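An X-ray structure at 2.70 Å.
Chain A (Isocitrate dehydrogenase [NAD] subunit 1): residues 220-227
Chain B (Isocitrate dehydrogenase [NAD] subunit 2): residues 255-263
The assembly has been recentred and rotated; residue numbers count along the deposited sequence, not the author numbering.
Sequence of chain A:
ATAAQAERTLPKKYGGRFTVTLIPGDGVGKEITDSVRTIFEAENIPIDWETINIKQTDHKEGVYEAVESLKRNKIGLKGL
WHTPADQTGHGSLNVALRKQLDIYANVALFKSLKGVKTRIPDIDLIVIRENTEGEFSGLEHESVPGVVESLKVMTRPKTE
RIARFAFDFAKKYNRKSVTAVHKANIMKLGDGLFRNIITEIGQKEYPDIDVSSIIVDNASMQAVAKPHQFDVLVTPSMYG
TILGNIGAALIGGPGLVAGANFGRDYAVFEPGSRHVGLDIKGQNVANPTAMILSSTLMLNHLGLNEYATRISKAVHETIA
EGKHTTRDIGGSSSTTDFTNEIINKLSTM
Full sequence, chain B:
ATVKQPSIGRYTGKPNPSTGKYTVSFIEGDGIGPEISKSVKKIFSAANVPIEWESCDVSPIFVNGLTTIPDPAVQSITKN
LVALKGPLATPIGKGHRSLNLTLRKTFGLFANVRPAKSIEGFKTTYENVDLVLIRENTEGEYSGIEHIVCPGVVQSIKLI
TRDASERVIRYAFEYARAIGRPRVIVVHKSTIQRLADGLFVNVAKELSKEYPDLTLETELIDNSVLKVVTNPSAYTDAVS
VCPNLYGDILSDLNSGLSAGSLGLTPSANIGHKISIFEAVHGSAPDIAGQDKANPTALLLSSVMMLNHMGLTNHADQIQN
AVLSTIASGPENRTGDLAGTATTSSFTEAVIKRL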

ATOM      1  N   SER A 220      35.995  12.088   7.762  1.00 26.28           N
ATOM      2  CA  SER A 220      37.378  11.712   8.081  1.00 28.45           C
ATOM      3  C   SER A 220      38.137  12.921   8.569  1.00 34.14           C
ATOM      4  O   SER A 220      38.807  12.857   9.583  1.00 36.08           O
ATOM      5  N   MET A 221      38.045  14.018   7.827  1.00 29.85           N
ATOM      6  CA  MET A 221      38.687  15.256   8.218  1.00 29.64           C
ATOM      7  C   MET A 221      38.157  15.725   9.573  1.00 37.13           C
ATOM      8  O   MET A 221      38.907  16.073  10.472  1.00 31.27           O
ATOM      9  N   GLN A 222      36.852  15.695   9.719  1.00 25.87           N
ATOM     10  CA  GLN A 222      36.214  16.119  10.942  1.00 35.79           C
ATOM     11  C   GLN A 222      36.600  15.243  12.137  1.00 33.43           C
ATOM     12  O   GLN A 222      36.620  15.710  13.256  1.00 45.91           O
ATOM     13  N   ALA A 223      36.898  13.973  11.908  1.00 43.86           N
ATOM     14  CA  ALA A 223      37.165  13.049  13.014  1.00 39.43           C
ATOM     15  C   ALA A 223      38.550  13.245  13.624  1.00 39.26           C
ATOM     16  O   ALA A 223      38.732  13.029  14.817  1.00 31.74           O
ATOM     17  N   VAL A 224      39.521  13.643  12.813  1.00 23.12           N
ATOM     18  CA  VAL A 224      40.872  13.834  13.312  1.00 33.21           C
ATOM     19  C   VAL A 224      41.077  15.247  13.830  1.00 40.99           C
ATOM     20  O   VAL A 224      42.033  15.513  14.545  1.00 49.89           O
ATOM     21  N   ALA A 225      40.187  16.156  13.465  1.00 43.95           N
ATOM     22  CA  ALA A 225      40.320  17.549  13.876  1.00 47.09           C
ATOM     23  C   ALA A 225      39.382  17.892  15.041  1.00 43.54           C
ATOM     24  O   ALA A 225      39.810  18.491  16.018  1.00 44.17           O
ATOM     25  N   LYS A 226      38.116  17.498  14.940  1.00 35.66           N
ATOM     26  CA  LYS A 226      37.126  17.829  15.967  1.00 43.69           C
ATOM     27  C   LYS A 226      36.209  16.666  16.287  1.00 36.52           C
ATOM     28  O   LYS A 226      35.006  16.758  16.071  1.00 38.87           O
ATOM     29  N   PRO A 227      36.766  15.587  16.849  1.00 35.37           N
ATOM     30  CA  PRO A 227      36.071  14.333  17.164  1.00 27.12           C
ATOM     31  C   PRO A 227      34.869  14.504  18.075  1.00 35.63           C
ATOM     32  O   PRO A 227      33.985  13.641  18.077  1.00 37.39           O
TER
ATOM     33  N   SER B 255      44.519  16.685   5.168  1.00 37.60           N
ATOM     34  CA  SER B 255      44.290  18.105   5.370  1.00 42.47           C
ATOM     35  C   SER B 255      43.751  18.385   6.772  1.00 39.47           C
ATOM     36  O   SER B 255      43.943  19.472   7.319  1.00 38.15           O
ATOM     37  N   GLY B 256      43.076  17.405   7.355  1.00 40.53           N
ATOM     38  CA  GLY B 256      42.620  17.513   8.734  1.00 26.82           C
ATOM     39  C   GLY B 256      43.800  17.430   9.696  1.00 42.98           C
ATOM     40  O   GLY B 256      43.761  17.988  10.796  1.00 34.72           O
ATOM     41  N   LEU B 257      44.860  16.739   9.279  1.00 36.20           N
ATOM     42  CA  LEU B 257      46.028  16.614  10.118  1.00 40.42           C
ATOM     43  C   LEU B 257      46.835  17.905  10.060  1.00 40.10           C
ATOM     44  O   LEU B 257      47.281  18.419  11.075  1.00 43.58           O
ATOM     45  N   SER B 258      46.995  18.441   8.867  1.00 29.11           N
ATOM     46  CA  SER B 258      47.849  19.601   8.683  1.00 37.17           C
ATOM     47  C   SER B 258      47.225  20.902   9.173  1.00 44.70           C
ATOM     48  O   SER B 258      47.930  21.765   9.683  1.00 54.57           O
ATOM     49  N   ALA B 259      45.905  21.026   9.053  1.00 39.61           N
ATOM     50  CA  ALA B 259      45.256  22.311   9.261  1.00 35.48           C
ATOM     51  C   ALA B 259      43.897  22.270   9.963  1.00 42.31           C
ATOM     52  O   ALA B 259      43.464  23.258  10.548  1.00 48.84           O
ATOM     53  N   GLY B 260      43.207  21.139   9.896  1.00 48.62           N
ATOM     54  CA  GLY B 260      41.873  21.042  10.474  1.00 32.14           C
ATOM     55  C   GLY B 260      40.797  21.480   9.498  1.00 47.64           C
ATOM     56  O   GLY B 260      39.650  21.693   9.900  1.00 47.91           O
ATOM     57  N   SER B 261      41.166  21.620   8.219  1.00 34.93           N
ATOM     58  CA  SER B 261      40.226  22.026   7.173  1.00 41.38           C
ATOM     59  C   SER B 261      40.901  22.092   5.823  1.00 41.46           C
ATOM     60  O   SER B 261      42.127  21.988   5.723  1.00 44.71           O
ATOM     61  N   LEU B 262      40.105  22.305   4.779  1.00 37.36           N
ATOM     62  CA  LEU B 262      40.658  22.436   3.423  1.00 55.48           C
ATOM     63  C   LEU B 262      41.210  23.831   3.110  1.00 48.42           C
ATOM     64  O   LEU B 262      41.675  24.080   1.985  1.00 46.66           O
ATOM     65  N   GLY B 263      41.158  24.713   4.110  1.00 36.57           N
ATOM     66  CA  GLY B 263      41.445  26.126   3.940  1.00 38.39           C
ATOM     67  C   GLY B 263      42.827  26.487   3.434  1.00 46.63           C
ATOM     68  O   GLY B 263      42.998  27.494   2.749  1.00 50.90           O
TER

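The two helix ends approach closely: CA of A:Met221 lies 4.6 Å from CA of B:Gly256, and CA of A:Ala225 lies 5.1 Å from CA of B:Gly260. Such spacing leaves little room between the backbones, and at both places the chain B residue is glycine. At B:Gly256 an ideal CB would point toward chain A and fall 2.8 Å from CG2 of A:Val224, a clash. The glycine at B:Gly260 is accounted for differently: with phi/psi of 87/13, a CB would jam against the carbonyl oxygen of B:Ala259.

Apolar packing carries the contact, which buries 334 Å² over both sides. A:Met221 contributes the largest share, 89 Å². Its CA-to-CB bond points sideways, but the t, t, p rotamer brings the end of the chain nearer. CG rests 3.7 Å from CA of B:Gly256, while SD lies 3.5 Å from CA of B:Ser261 and also 3.5 Å from CD2 of B:Leu262, whose chi angles are both m. A:Val224 (m) points toward chain B; its CG2 sits 3.8 Å from C of B:Gly256, and its CB is 4.2 Å from CD2 of B:Leu257 (m, t). A:Ala225 also points inward, with CB 3.8 Å from CA of B:Gly260.

No hydrogen bond joins the stretches. The nearest polar approach is NZ of A:Lys226 to O of B:Gly260, at 3.6 Å; the lysine starts sideways from its CA, and its side chain extends to bring the amine near this carbonyl.

Other polar groups are engaged within chain B. N of B:Gly263 donates to OG of B:Ser261 (p) at 3.0 Å and 159°, whereas OG of B:Ser258 (p) makes only a weak bond to O of B:Ser255, at 3.4 Å.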

ATOM      1  CB  SER A 220      38.122  11.146   6.879  1.00 21.08           C
ATOM      2  OG  SER A 220      37.671   9.854   6.603  1.00 42.69           O
ATOM      3  CB  MET A 221      38.431  16.322   7.172  1.00 35.52           C
ATOM      4  CG  MET A 221      39.197  17.623   7.411  1.00 39.85           C
ATOM      5  SD  MET A 221      38.686  18.980   6.352  1.00 45.07           S
ATOM      6  CE  MET A 221      37.228  19.565   7.229  1.00 36.27           C
ATOM      7  CB  GLN A 222      34.687  16.116  10.740  1.00 40.18           C
ATOM      8  CG  GLN A 222      33.966  17.321  11.268  1.00 42.30           C
ATOM      9  CD  GLN A 222      34.395  18.602  10.606  1.00 42.00           C
ATOM     10  OE1 GLN A 222      34.692  19.581  11.281  1.00 55.87           O
ATOM     11  NE2 GLN A 222      34.413  18.615   9.278  1.00 37.57           N
ATOM     12  CB  ALA A 223      36.982  11.604  12.580  1.00 25.46           C
ATOM     13  CB  VAL A 224      41.973  13.530  12.248  1.00 27.43           C
ATOM     14  CG1 VAL A 224      41.915  12.084  11.832  1.00 34.47           C
ATOM     15  CG2 VAL A 224      41.849  14.463  11.042  1.00 27.62           C
ATOM     16  CB  ALA A 225      40.099  18.497  12.682  1.00 37.71           C
ATOM     17  CB  LYS A 226      36.254  19.021  15.548  1.00 33.79           C
ATOM     18  CG  LYS A 226      36.995  20.108  14.806  1.00 48.32           C
ATOM     19  CD  LYS A 226      36.080  21.301  14.520  1.00 85.54           C
ATOM     20  CE  LYS A 226      36.402  21.981  13.169  1.00 97.22           C
ATOM     21  NZ  LYS A 226      37.858  22.307  12.949  1.00 64.19           N
ATOM     22  CB  PRO A 227      37.129  13.529  17.909  1.00 38.99           C
ATOM     23  CG  PRO A 227      38.422  14.133  17.538  1.00 48.55           C
ATOM     24  CD  PRO A 227      38.173  15.569  17.278  1.00 41.90           C
TER
ATOM     25  CB  SER B 255      43.360  18.664   4.284  1.00 29.45           C
ATOM     26  OG  SER B 255      44.023  18.670   3.027  1.00 38.02           O
ATOM     27  CB  LEU B 257      46.879  15.421   9.689  1.00 29.95           C
ATOM     28  CG  LEU B 257      46.249  14.071  10.028  1.00 32.71           C
ATOM     29  CD1 LEU B 257      47.046  12.907   9.456  1.00 14.46           C
ATOM     30  CD2 LEU B 257      46.060  13.944  11.520  1.00 22.81           C
ATOM     31  CB  SER B 258      48.305  19.719   7.225  1.00 35.12           C
ATOM     32  OG  SER B 258      47.213  19.995   6.382  1.00 33.47           O
ATOM     33  CB  ALA B 259      45.136  23.058   7.915  1.00 24.85           C
ATOM     34  CB  SER B 261      39.630  23.403   7.477  1.00 49.24           C
ATOM     35  OG  SER B 261      40.500  24.428   7.013  1.00 43.05           O
ATOM     36  CB  LEU B 262      39.619  22.054   2.362  1.00 54.71           C
ATOM     37  CG  LEU B 262      38.993  20.657   2.344  1.00 50.39           C
ATOM     38  CD1 LEU B 262      40.017  19.576   2.606  1.00 47.57           C
ATOM     39  CD2 LEU B 262      37.861  20.565   3.346  1.00 56.08           C
TER